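Lactococcal prophage ps3 protein 05 (Staphylococcus epidermidis ATCC 12228, PDB 3G8W) probably transfers an acetyl group from acetyl-coenzyme A to an acceptor, as a member of the GNAT acetyltransferase family. Local coordinates at residues N5-L10 with N56-E62; N114-L118 with I161-T165; S17-L21 with L66-T71. All blocks are in the same frame, centred on the assembly; numbering follows the deposited sequence.

How the contacts relate
The chain opens with strand 6-9 and passes through a short loop into helix 15-24. After further helices, strand 55-62 returns beside strand 6-9, and contact 1 closes that loop. The next strand, 65-74, packs against helix 15-24; this is contact 3, closing the loop from that helix. Contacts 1 and 3 therefore cross along the chain, their segments alternating, and they touch where strands 55-62 and 65-74 are neighbours. Contact 2 comes later, in series with both, closing the loop from strand 117-123 to strand 153-163, about 21 Å from contact 1 between centres. All three belong to one mixed sheet; contacts 1 and 3 build its N-terminal part, and contact 2 its C-terminal part.

Contact 1 (N5-L10 with N56-E62); sequences NNIRLL and NIFGAFE
Arg-8 and Gly-59 pair across the first two strands of the GNAT sheet, where strand 6-9 lines the edge of strand 55-62 in antiparallel fashion. Backbone bonds set the register. Gly-59 N reaches Arg-8 O at 3.2 Å with a nearly straight N-H (175°), while the return bond from Arg-8 N to Gly-59 O is weak. Further out, Phe-61 N donates to Asn-6 O at 3.0 Å. Past the end of strand 6-9, Leu-10 N adds a weak bond to Ile-57 O.

The apolar contacts divide between the two faces of the sheet. Beside helix 96-112, Ile-7 CG1 lies 3.9 Å from Ala-60 CB, the small methyl letting the branched chain sit close to the strand. Leu-9 sends CD1 over the centre of the Phe-58 ring, and Phe-58 in turn packs on Ile-106 of that helix. On the other face, Leu-10 spreads its two methyls: CD2 meets Ile-57 CG2 at 3.6 Å, and CD1 stands at the edge of the Phe-61 ring, also beside the backbone of Gly-59, which has no side chain to intervene.

Charge enters through Arg-8. With CG between the backbone N and the carbonyl carbon (chi1 66°) and the chain extended to NE, its guanidinium lies nearly parallel to the Phe-61 ring, the two planes only 18° apart. One guanidinium face is turned to the rim of that ring, with Phe-61 CE2 3.7 Å above the guanidinium plane. Such a flat, delocalised cation suits an aromatic neighbour while keeping its polar bonds: NH2 makes a salt bridge with Asp-14, and NH1 donates to Leu-9 O at 3.1 Å, close to the guanidinium plane.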
ATOM      1  N   ASN B   5     -16.990  19.111 -22.715  1.00 62.62           N
ATOM      2  CA  ASN B   5     -15.514  18.933 -22.760  1.00 62.93           C
ATOM      3  C   ASN B   5     -14.831  19.346 -21.438  1.00 62.87           C
ATOM      4  O   ASN B   5     -14.516  20.523 -21.234  1.00 63.24           O
ATOM      5  CB  ASN B   5     -14.922  19.691 -23.961  1.00 63.05           C
ATOM      6  CG  ASN B   5     -13.657  19.023 -24.530  1.00 63.64           C
ATOM      7  OD1 ASN B   5     -12.738  18.624 -23.787  1.00 63.29           O
ATOM      8  ND2 ASN B   5     -13.603  18.917 -25.866  1.00 63.38           N
ATOM      9  N   ASN B   6     -14.643  18.373 -20.539  1.00 62.08           N
ATOM     10  CA  ASN B   6     -13.822  18.535 -19.326  1.00 61.49           C
ATOM     11  C   ASN B   6     -13.708  17.251 -18.480  1.00 60.26           C
ATOM     12  O   ASN B   6     -14.105  16.169 -18.922  1.00 60.50           O
ATOM     13  CB  ASN B   6     -14.271  19.740 -18.469  1.00 62.25           C
ATOM     14  CG  ASN B   6     -13.131  20.307 -17.600  1.00 62.80           C
ATOM     15  OD1 ASN B   6     -11.990  20.474 -18.064  1.00 62.85           O
ATOM     16  ND2 ASN B   6     -13.445  20.604 -16.332  1.00 62.55           N
ATOM     17  N   ILE B   7     -13.169  17.398 -17.267  1.00 58.49           N
ATOM     18  CA  ILE B   7     -12.849  16.288 -16.360  1.00 56.65           C
ATOM     19  C   ILE B   7     -13.806  16.230 -15.172  1.00 55.53           C
ATOM     20  O   ILE B   7     -14.053  17.236 -14.504  1.00 55.86           O
ATOM     21  CB  ILE B   7     -11.398  16.403 -15.808  1.00 55.83           C
ATOM     22  CG1 ILE B   7     -10.393  16.498 -16.951  1.00 55.68           C
ATOM     23  CG2 ILE B   7     -11.058  15.248 -14.882  1.00 55.46           C
ATOM     24  CD1 ILE B   7      -9.877  17.910 -17.170  1.00 55.88           C
ATOM     25  N   ARG B   8     -14.340  15.044 -14.913  1.00 53.79           N
ATOM     26  CA  ARG B   8     -15.159  14.821 -13.742  1.00 52.07           C
ATOM     27  C   ARG B   8     -14.739  13.536 -13.045  1.00 51.91           C
ATOM     28  O   ARG B   8     -13.972  12.740 -13.586  1.00 51.23           O
ATOM     29  CB  ARG B   8     -16.645  14.774 -14.115  1.00 50.80           C
ATOM     30  CG  ARG B   8     -17.062  13.590 -14.983  1.00 49.45           C
ATOM     31  CD  ARG B   8     -18.586  13.568 -15.195  1.00 48.18           C
ATOM     32  NE  ARG B   8     -19.020  12.562 -16.174  1.00 46.78           N
ATOM     33  CZ  ARG B   8     -19.075  11.247 -15.946  1.00 45.99           C
ATOM     34  NH1 ARG B   8     -18.708  10.743 -14.762  1.00 44.90           N
ATOM     35  NH2 ARG B   8     -19.483  10.431 -16.918  1.00 44.94           N
ATOM     36  N   LEU B   9     -15.246  13.346 -11.834  1.00 52.24           N
ATOM     37  CA  LEU B   9     -15.114  12.075 -11.153  1.00 51.88           C
ATOM     38  C   LEU B   9     -15.923  11.025 -11.906  1.00 51.93           C
ATOM     39  O   LEU B   9     -17.138  11.177 -12.106  1.00 51.97           O
ATOM     40  CB  LEU B   9     -15.628  12.184  -9.719  1.00 51.53           C
ATOM     41  CG  LEU B   9     -15.531  10.907  -8.897  1.00 51.32           C
ATOM     42  CD1 LEU B   9     -14.074  10.627  -8.528  1.00 51.74           C
ATOM     43  CD2 LEU B   9     -16.389  11.013  -7.659  1.00 51.18           C
ATOM     44  N   LEU B  10     -15.236   9.976 -12.351  1.00 51.45           N
ATOM     45  CA  LEU B  10     -15.918   8.786 -12.853  1.00 50.72           C
ATOM     46  C   LEU B  10     -16.693   8.103 -11.735  1.00 50.25           C
ATOM     47  O   LEU B  10     -16.406   8.307 -10.554  1.00 50.09           O
ATOM     48  CB  LEU B  10     -14.923   7.810 -13.474  1.00 50.64           C
ATOM     49  CG  LEU B  10     -14.877   7.800 -14.997  1.00 50.97           C
ATOM     50  CD1 LEU B  10     -14.883   9.228 -15.570  1.00 51.17           C
ATOM     51  CD2 LEU B  10     -13.704   6.971 -15.510  1.00 50.23           C
ATOM     52  N   ASN B  56     -10.559   6.683  -6.036  1.00 51.95           N
ATOM     53  CA  ASN B  56     -11.216   7.485  -7.071  1.00 50.14           C
ATOM     54  C   ASN B  56     -10.606   7.467  -8.455  1.00 48.78           C
ATOM     55  O   ASN B  56      -9.451   7.840  -8.643  1.00 50.19           O
ATOM     56  CB  ASN B  56     -11.330   8.932  -6.610  1.00 50.75           C
ATOM     57  CG  ASN B  56     -12.248   9.099  -5.415  1.00 51.57           C
ATOM     58  OD1 ASN B  56     -12.686   8.124  -4.795  1.00 51.93           O
ATOM     59  ND2 ASN B  56     -12.548  10.348  -5.086  1.00 51.86           N
ATOM     60  N   ILE B  57     -11.383   7.040  -9.430  1.00 46.26           N
ATOM     61  CA  ILE B  57     -10.975   7.112 -10.808  1.00 44.83           C
ATOM     62  C   ILE B  57     -11.463   8.435 -11.405  1.00 45.08           C
ATOM     63  O   ILE B  57     -12.661   8.742 -11.365  1.00 43.97           O
ATOM     64  CB  ILE B  57     -11.590   5.971 -11.617  1.00 44.37           C
ATOM     65  CG1 ILE B  57     -11.143   4.623 -11.071  1.00 43.75           C
ATOM     66  CG2 ILE B  57     -11.214   6.095 -13.096  1.00 45.11           C
ATOM     67  CD1 ILE B  57     -11.672   3.461 -11.869  1.00 43.73           C
ATOM     68  N   PHE B  58     -10.546   9.211 -11.980  1.00 45.05           N
ATOM     69  CA  PHE B  58     -10.959  10.388 -12.742  1.00 45.62           C
ATOM     70  C   PHE B  58     -10.882  10.152 -14.234  1.00 45.96           C
ATOM     71  O   PHE B  58     -10.005   9.416 -14.698  1.00 46.73           O
ATOM     72  CB  PHE B  58     -10.096  11.576 -12.406  1.00 45.60           C
ATOM     73  CG  PHE B  58     -10.253  12.064 -11.013  1.00 45.52           C
ATOM     74  CD1 PHE B  58     -10.976  13.218 -10.756  1.00 45.25           C
ATOM     75  CD2 PHE B  58      -9.631  11.401  -9.957  1.00 45.18           C
ATOM     76  CE1 PHE B  58     -11.087  13.689  -9.461  1.00 46.20           C
ATOM     77  CE2 PHE B  58      -9.744  11.866  -8.650  1.00 45.50           C
ATOM     78  CZ  PHE B  58     -10.462  13.005  -8.395  1.00 45.68           C
ATOM     79  N   GLY B  59     -11.783  10.795 -14.980  1.00 45.95           N
ATOM     80  CA  GLY B  59     -11.783  10.723 -16.445  1.00 45.97           C
ATOM     81  C   GLY B  59     -11.773  12.072 -17.138  1.00 46.07           C
ATOM     82  O   GLY B  59     -12.375  13.024 -16.652  1.00 45.36           O
ATOM     83  N   ALA B  60     -11.065  12.158 -18.264  1.00 46.73           N
ATOM     84  CA  ALA B  60     -11.162  13.321 -19.156  1.00 47.13           C
ATOM     85  C   ALA B  60     -12.099  13.004 -20.330  1.00 47.90           C
ATOM     86  O   ALA B  60     -12.017  11.929 -20.937  1.00 47.95           O
ATOM     87  CB  ALA B  60      -9.805  13.731 -19.653  1.00 45.88           C
ATOM     88  N   PHE B  61     -12.993  13.940 -20.641  1.00 48.73           N
ATOM     89  CA  PHE B  61     -14.016  13.704 -21.652  1.00 49.90           C
ATOM     90  C   PHE B  61     -13.952  14.676 -22.805  1.00 51.86           C
ATOM     91  O   PHE B  61     -13.965  15.895 -22.609  1.00 52.34           O
ATOM     92  CB  PHE B  61     -15.411  13.744 -21.036  1.00 48.96           C
ATOM     93  CG  PHE B  61     -15.760  12.512 -20.267  1.00 48.79           C
ATOM     94  CD1 PHE B  61     -16.290  11.400 -20.918  1.00 48.54           C
ATOM     95  CD2 PHE B  61     -15.536  12.448 -18.891  1.00 48.66           C
ATOM     96  CE1 PHE B  61     -16.605  10.245 -20.208  1.00 48.49           C
ATOM     97  CE2 PHE B  61     -15.853  11.300 -18.169  1.00 48.53           C
ATOM     98  CZ  PHE B  61     -16.388  10.193 -18.829  1.00 48.49           C
ATOM     99  N   GLU B  62     -13.864  14.110 -24.007  1.00 53.68           N
ATOM    100  CA  GLU B  62     -14.096  14.827 -25.254  1.00 54.68           C
ATOM    101  C   GLU B  62     -15.511  14.435 -25.704  1.00 54.22           C
ATOM    102  O   GLU B  62     -15.754  13.271 -26.030  1.00 54.32           O
ATOM    103  CB  GLU B  62     -13.052  14.411 -26.291  1.00 55.80           C
ATOM    104  CG  GLU B  62     -12.829  15.388 -27.432  1.00 57.66           C
ATOM    105  CD  GLU B  62     -12.148  14.733 -28.644  1.00 58.95           C
ATOM    106  OE1 GLU B  62     -11.745  13.542 -28.534  1.00 59.48           O
ATOM    107  OE2 GLU B  62     -12.027  15.401 -29.711  1.00 59.63           O
TER

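Contact 2 (N114-L118 with I161-T165); sequences NIETL and IYSTT
Leu-118 and Tyr-162 grip each other by a pair of backbone bonds where strand 117-123 lies antiparallel to strand 153-163, neighbouring strands of the GNAT sheet. Leu-118 N donates to Tyr-162 O at 2.7 Å, and Tyr-162 N to Leu-118 O over the same length; both are close to straight. Their side chains leave on one face and pack on Ile-107 of helix 96-112, the leucine supplying bulk to the core. Thr-117 and Ser-163 form the next, non-hydrogen-bonded pair, with side chains on the other face.

Beyond the strands, Thr-164 prolongs the pairing. Its N donates to Glu-116 O at 2.9 Å, and its hydroxyl takes one more carbonyl: OG1 donates to Ile-115 O at 2.6 Å, in the carbonyl plane and on a lone pair. Lying between the backbone N and the carbonyl carbon (chi1 54°), OG1 is turned toward the 114-118 segment, a task a short beta-branched hydroxyl side chain meets without a long reach.

Further out, both segments have partners of their own. Asn-114, with positive phi, closes a Schellman motif at the end of helix 96-112, after which the Ile-115 carbonyl faces Thr-164, while its side chain packs on Ala-110 and Ala-84. The carboxylate of Glu-116 turns to the second subunit, with a salt bridge to Lys-149 and a hydrogen bond to Tyr-154 there, while its aliphatic CG rests 3.6 Å from Thr-165 CG2. Ser-163 OG accepts from Thr-165 N at 3.2 Å, an ST turn, and also from Thr-165 OG1 at 3.0 Å.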
ATOM      1  N   ASN B 114      -6.781  17.719   1.373  1.00 46.26           N
ATOM      2  CA  ASN B 114      -5.626  17.777   2.277  1.00 46.01           C
ATOM      3  C   ASN B 114      -4.607  16.624   2.141  1.00 45.88           C
ATOM      4  O   ASN B 114      -3.814  16.372   3.048  1.00 46.32           O
ATOM      5  CB  ASN B 114      -6.088  17.904   3.726  1.00 46.06           C
ATOM      6  CG  ASN B 114      -7.041  19.049   3.928  1.00 46.03           C
ATOM      7  OD1 ASN B 114      -6.800  20.165   3.458  1.00 45.80           O
ATOM      8  ND2 ASN B 114      -8.146  18.778   4.617  1.00 46.26           N
ATOM      9  N   ILE B 115      -4.629  15.932   1.010  1.00 44.51           N
ATOM     10  CA  ILE B 115      -3.585  14.977   0.709  1.00 43.51           C
ATOM     11  C   ILE B 115      -2.272  15.729   0.483  1.00 43.10           C
ATOM     12  O   ILE B 115      -2.162  16.553  -0.411  1.00 42.88           O
ATOM     13  CB  ILE B 115      -3.984  14.080  -0.490  1.00 43.36           C
ATOM     14  CG1 ILE B 115      -5.208  13.220  -0.094  1.00 43.49           C
ATOM     15  CG2 ILE B 115      -2.778  13.242  -0.987  1.00 41.77           C
ATOM     16  CD1 ILE B 115      -6.113  12.732  -1.258  1.00 43.38           C
ATOM     17  N   GLU B 116      -1.295  15.454   1.331  1.00 42.98           N
ATOM     18  CA  GLU B 116      -0.028  16.158   1.304  1.00 43.12           C
ATOM     19  C   GLU B 116       0.959  15.660   0.279  1.00 43.53           C
ATOM     20  O   GLU B 116       1.758  16.438  -0.244  1.00 43.79           O
ATOM     21  CB  GLU B 116       0.614  16.095   2.673  1.00 43.52           C
ATOM     22  CG  GLU B 116       0.584  17.393   3.385  1.00 45.11           C
ATOM     23  CD  GLU B 116       0.251  17.224   4.822  1.00 46.12           C
ATOM     24  OE1 GLU B 116       1.104  16.715   5.576  1.00 46.93           O
ATOM     25  OE2 GLU B 116      -0.876  17.595   5.203  1.00 47.84           O
ATOM     26  N   THR B 117       0.957  14.361   0.009  1.00 44.26           N
ATOM     27  CA  THR B 117       1.908  13.864  -0.945  1.00 45.06           C
ATOM     28  C   THR B 117       1.327  12.804  -1.897  1.00 45.27           C
ATOM     29  O   THR B 117       0.472  12.005  -1.507  1.00 45.20           O
ATOM     30  CB  THR B 117       3.238  13.415  -0.257  1.00 46.32           C
ATOM     31  OG1 THR B 117       3.184  12.041   0.117  1.00 46.84           O
ATOM     32  CG2 THR B 117       3.604  14.285   0.962  1.00 46.09           C
ATOM     33  N   LEU B 118       1.788  12.823  -3.150  1.00 45.48           N
ATOM     34  CA  LEU B 118       1.379  11.840  -4.150  1.00 46.16           C
ATOM     35  C   LEU B 118       2.555  10.970  -4.541  1.00 47.34           C
ATOM     36  O   LEU B 118       3.678  11.474  -4.704  1.00 47.67           O
ATOM     37  CB  LEU B 118       0.820  12.510  -5.397  1.00 45.81           C
ATOM     38  CG  LEU B 118      -0.456  13.331  -5.184  1.00 46.94           C
ATOM     39  CD1 LEU B 118      -0.896  14.015  -6.483  1.00 47.36           C
ATOM     40  CD2 LEU B 118      -1.588  12.501  -4.611  1.00 46.17           C
ATOM     41  N   ILE B 161       7.638  10.678  -6.223  1.00 48.75           N
ATOM     42  CA  ILE B 161       6.861  11.415  -5.237  1.00 49.12           C
ATOM     43  C   ILE B 161       6.678  12.885  -5.685  1.00 48.66           C
ATOM     44  O   ILE B 161       7.577  13.510  -6.265  1.00 45.31           O
ATOM     45  CB  ILE B 161       7.504  11.284  -3.827  1.00 49.90           C
ATOM     46  CG1 ILE B 161       6.749  12.076  -2.768  1.00 51.17           C
ATOM     47  CG2 ILE B 161       8.972  11.731  -3.851  1.00 49.98           C
ATOM     48  CD1 ILE B 161       7.148  11.711  -1.313  1.00 51.84           C
ATOM     49  N   TYR B 162       5.468  13.393  -5.449  1.00 49.65           N
ATOM     50  CA  TYR B 162       5.155  14.791  -5.634  1.00 49.86           C
ATOM     51  C   TYR B 162       4.562  15.277  -4.327  1.00 49.43           C
ATOM     52  O   TYR B 162       3.747  14.598  -3.714  1.00 48.94           O
ATOM     53  CB  TYR B 162       4.184  14.947  -6.799  1.00 50.98           C
ATOM     54  CG  TYR B 162       3.690  16.353  -7.050  1.00 52.26           C
ATOM     55  CD1 TYR B 162       4.311  17.176  -7.981  1.00 52.73           C
ATOM     56  CD2 TYR B 162       2.582  16.849  -6.370  1.00 52.57           C
ATOM     57  CE1 TYR B 162       3.847  18.460  -8.219  1.00 53.01           C
ATOM     58  CE2 TYR B 162       2.118  18.126  -6.587  1.00 53.11           C
ATOM     59  CZ  TYR B 162       2.745  18.928  -7.518  1.00 53.71           C
ATOM     60  OH  TYR B 162       2.255  20.201  -7.737  1.00 54.10           O
ATOM     61  N   SER B 163       5.004  16.443  -3.886  1.00 50.03           N
ATOM     62  CA  SER B 163       4.454  17.064  -2.702  1.00 50.91           C
ATOM     63  C   SER B 163       3.488  18.208  -3.050  1.00 52.62           C
ATOM     64  O   SER B 163       3.794  19.072  -3.867  1.00 51.98           O
ATOM     65  CB  SER B 163       5.573  17.574  -1.828  1.00 49.86           C
ATOM     66  OG  SER B 163       5.110  18.707  -1.132  1.00 51.97           O
ATOM     67  N   THR B 164       2.320  18.221  -2.424  1.00 54.56           N
ATOM     68  CA  THR B 164       1.346  19.242  -2.755  1.00 56.79           C
ATOM     69  C   THR B 164       1.378  20.417  -1.788  1.00 58.77           C
ATOM     70  O   THR B 164       0.393  21.136  -1.676  1.00 59.22           O
ATOM     71  CB  THR B 164      -0.080  18.676  -2.810  1.00 56.60           C
ATOM     72  OG1 THR B 164      -0.369  18.009  -1.579  1.00 56.45           O
ATOM     73  CG2 THR B 164      -0.237  17.710  -3.970  1.00 56.11           C
ATOM     74  N   THR B 165       2.507  20.615  -1.107  1.00 61.47           N
ATOM     75  CA  THR B 165       2.667  21.708  -0.124  1.00 64.30           C
ATOM     76  C   THR B 165       3.802  22.652  -0.543  1.00 66.01           C
ATOM     77  O   THR B 165       4.820  22.180  -1.081  1.00 66.67           O
ATOM     78  CB  THR B 165       2.972  21.147   1.297  1.00 64.62           C
ATOM     79  OG1 THR B 165       4.036  20.184   1.214  1.00 64.64           O
ATOM     80  CG2 THR B 165       1.732  20.473   1.895  1.00 64.05           C
TER

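Contact 3 (S17-L21 with L66-T71); sequences SYIEL and LVATCT
In the N-terminal half of the GNAT fold, Tyr-18 and Leu-21 of helix 15-24 pack on the face of strand 65-74, an inner strand of the sheet. The axes of helix 17-21 and strand 66-71 come within 8.8 Å at 75°, so the helix lies across the strand and no hydrogen bond links the two; side chains do the joining. Leu-21, directed at the strand, divides its methyls: CD2 touches both Leu-66 CG, at 3.8 Å, and Thr-69 CB, at 3.6 Å, whereas CD1 lies against the backbone carbonyls of Leu-66 and Val-67. A flexible, forked side chain suits this place, where a classic beta bulge sets Val-67 and Ala-68 both opposite Ala-60. Tyr-18, its CG anti to the backbone N (chi1 -169°), swings its ring along the strand and offers an edge. Thr-69 OG1 lies in the ring plane, 3.3 Å from Tyr-18 CE1, and also makes a weak bond to Phe-58 O. One turn earlier than Leu-21, Ser-17 CB touches Leu-66 CB at 4.1 Å, a small residue allowing close approach. Ile-57, Phe-90 and Leu-10 also pack on Tyr-18, giving the helix-on-sheet packing of the GNAT fold.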
ATOM      1  N   SER B  17     -17.686   2.749 -20.596  1.00 49.93           N
ATOM      2  CA  SER B  17     -16.637   3.571 -21.195  1.00 49.64           C
ATOM      3  C   SER B  17     -15.272   3.140 -20.722  1.00 50.45           C
ATOM      4  O   SER B  17     -14.304   3.219 -21.473  1.00 51.45           O
ATOM      5  CB  SER B  17     -16.827   5.039 -20.826  1.00 48.99           C
ATOM      6  OG  SER B  17     -18.133   5.471 -21.130  1.00 49.09           O
ATOM      7  N   TYR B  18     -15.201   2.681 -19.475  1.00 50.69           N
ATOM      8  CA  TYR B  18     -13.929   2.431 -18.811  1.00 50.81           C
ATOM      9  C   TYR B  18     -13.263   1.132 -19.253  1.00 51.40           C
ATOM     10  O   TYR B  18     -12.046   1.013 -19.169  1.00 51.57           O
ATOM     11  CB  TYR B  18     -14.100   2.487 -17.288  1.00 50.44           C
ATOM     12  CG  TYR B  18     -12.802   2.499 -16.516  1.00 49.88           C
ATOM     13  CD1 TYR B  18     -12.068   3.667 -16.372  1.00 49.90           C
ATOM     14  CD2 TYR B  18     -12.313   1.338 -15.925  1.00 49.75           C
ATOM     15  CE1 TYR B  18     -10.886   3.674 -15.673  1.00 49.69           C
ATOM     16  CE2 TYR B  18     -11.132   1.338 -15.217  1.00 49.55           C
ATOM     17  CZ  TYR B  18     -10.418   2.503 -15.098  1.00 49.89           C
ATOM     18  OH  TYR B  18      -9.228   2.501 -14.398  1.00 50.93           O
ATOM     19  N   ILE B  19     -14.044   0.160 -19.717  1.00 52.28           N
ATOM     20  CA  ILE B  19     -13.453  -1.047 -20.304  1.00 53.53           C
ATOM     21  C   ILE B  19     -12.904  -0.743 -21.698  1.00 54.72           C
ATOM     22  O   ILE B  19     -11.774  -1.121 -22.017  1.00 55.18           O
ATOM     23  CB  ILE B  19     -14.433  -2.232 -20.389  1.00 53.13           C
ATOM     24  CG1 ILE B  19     -15.330  -2.298 -19.152  1.00 53.52           C
ATOM     25  CG2 ILE B  19     -13.665  -3.536 -20.583  1.00 52.71           C
ATOM     26  CD1 ILE B  19     -14.585  -2.180 -17.824  1.00 53.84           C
ATOM     27  N   GLU B  20     -13.707  -0.056 -22.514  1.00 55.75           N
ATOM     28  CA  GLU B  20     -13.280   0.393 -23.844  1.00 56.45           C
ATOM     29  C   GLU B  20     -11.976   1.191 -23.830  1.00 56.74           C
ATOM     30  O   GLU B  20     -11.075   0.896 -24.608  1.00 57.03           O
ATOM     31  CB  GLU B  20     -14.386   1.186 -24.547  1.00 56.69           C
ATOM     32  CG  GLU B  20     -15.041   0.444 -25.709  1.00 57.35           C
ATOM     33  CD  GLU B  20     -14.172   0.415 -26.974  1.00 57.70           C
ATOM     34  OE1 GLU B  20     -14.665   0.832 -28.045  1.00 57.79           O
ATOM     35  OE2 GLU B  20     -13.002  -0.027 -26.902  1.00 57.65           O
ATOM     36  N   LEU B  21     -11.871   2.179 -22.941  1.00 57.07           N
ATOM     37  CA  LEU B  21     -10.636   2.955 -22.806  1.00 57.71           C
ATOM     38  C   LEU B  21      -9.476   2.076 -22.355  1.00 59.17           C
ATOM     39  O   LEU B  21      -8.325   2.348 -22.685  1.00 59.67           O
ATOM     40  CB  LEU B  21     -10.806   4.135 -21.840  1.00 56.56           C
ATOM     41  CG  LEU B  21      -9.727   5.231 -21.875  1.00 55.55           C
ATOM     42  CD1 LEU B  21      -9.876   6.104 -23.101  1.00 55.46           C
ATOM     43  CD2 LEU B  21      -9.762   6.097 -20.645  1.00 54.85           C
ATOM     44  N   LEU B  66     -14.765   9.094 -23.365  1.00 47.17           N
ATOM     45  CA  LEU B  66     -13.751   9.114 -22.332  1.00 46.72           C
ATOM     46  C   LEU B  66     -12.385   9.046 -23.027  1.00 46.68           C
ATOM     47  O   LEU B  66     -12.162   8.197 -23.890  1.00 46.67           O
ATOM     48  CB  LEU B  66     -13.958   7.952 -21.357  1.00 45.99           C
ATOM     49  CG  LEU B  66     -13.038   7.899 -20.136  1.00 45.98           C
ATOM     50  CD1 LEU B  66     -13.155   9.135 -19.238  1.00 45.39           C
ATOM     51  CD2 LEU B  66     -13.284   6.613 -19.359  1.00 46.05           C
ATOM     52  N   VAL B  67     -11.481   9.950 -22.668  1.00 46.47           N
ATOM     53  CA  VAL B  67     -10.263  10.160 -23.462  1.00 46.30           C
ATOM     54  C   VAL B  67      -9.018   9.859 -22.649  1.00 46.53           C
ATOM     55  O   VAL B  67      -8.023   9.351 -23.164  1.00 46.50           O
ATOM     56  CB  VAL B  67     -10.217  11.590 -24.030  1.00 45.91           C
ATOM     57  CG1 VAL B  67      -8.882  11.886 -24.625  1.00 46.73           C
ATOM     58  CG2 VAL B  67     -11.277  11.752 -25.090  1.00 45.99           C
ATOM     59  N   ALA B  68      -9.080  10.170 -21.367  1.00 46.98           N
ATOM     60  CA  ALA B  68      -8.029   9.775 -20.463  1.00 46.82           C
ATOM     61  C   ALA B  68      -8.640   9.301 -19.148  1.00 46.18           C
ATOM     62  O   ALA B  68      -9.841   9.468 -18.922  1.00 44.51           O
ATOM     63  CB  ALA B  68      -7.056  10.933 -20.254  1.00 47.46           C
ATOM     64  N   THR B  69      -7.802   8.700 -18.299  1.00 46.63           N
ATOM     65  CA  THR B  69      -8.244   8.128 -17.017  1.00 46.49           C
ATOM     66  C   THR B  69      -7.087   8.004 -16.045  1.00 47.11           C
ATOM     67  O   THR B  69      -5.939   7.801 -16.455  1.00 48.30           O
ATOM     68  CB  THR B  69      -8.883   6.735 -17.205  1.00 45.79           C
ATOM     69  OG1 THR B  69     -10.205   6.740 -16.656  1.00 46.06           O
ATOM     70  CG2 THR B  69      -8.041   5.623 -16.561  1.00 44.75           C
ATOM     71  N   CYS B  70      -7.380   8.119 -14.755  1.00 47.43           N
ATOM     72  CA  CYS B  70      -6.365   7.881 -13.747  1.00 47.67           C
ATOM     73  C   CYS B  70      -6.983   7.651 -12.383  1.00 47.34           C
ATOM     74  O   CYS B  70      -7.939   8.329 -12.031  1.00 48.65           O
ATOM     75  CB  CYS B  70      -5.429   9.068 -13.690  1.00 48.45           C
ATOM     76  SG  CYS B  70      -3.978   8.700 -12.757  1.00 51.99           S
ATOM     77  N   THR B  71      -6.450   6.703 -11.616  1.00 46.65           N
ATOM     78  CA  THR B  71      -6.968   6.446 -10.264  1.00 46.55           C
ATOM     79  C   THR B  71      -6.218   7.179  -9.163  1.00 46.60           C
ATOM     80  O   THR B  71      -5.000   7.199  -9.137  1.00 45.78           O
ATOM     81  CB  THR B  71      -6.974   4.949  -9.910  1.00 46.12           C
ATOM     82  OG1 THR B  71      -7.980   4.292 -10.671  1.00 46.11           O
ATOM     83  CG2 THR B  71      -7.300   4.743  -8.453  1.00 45.64           C
TER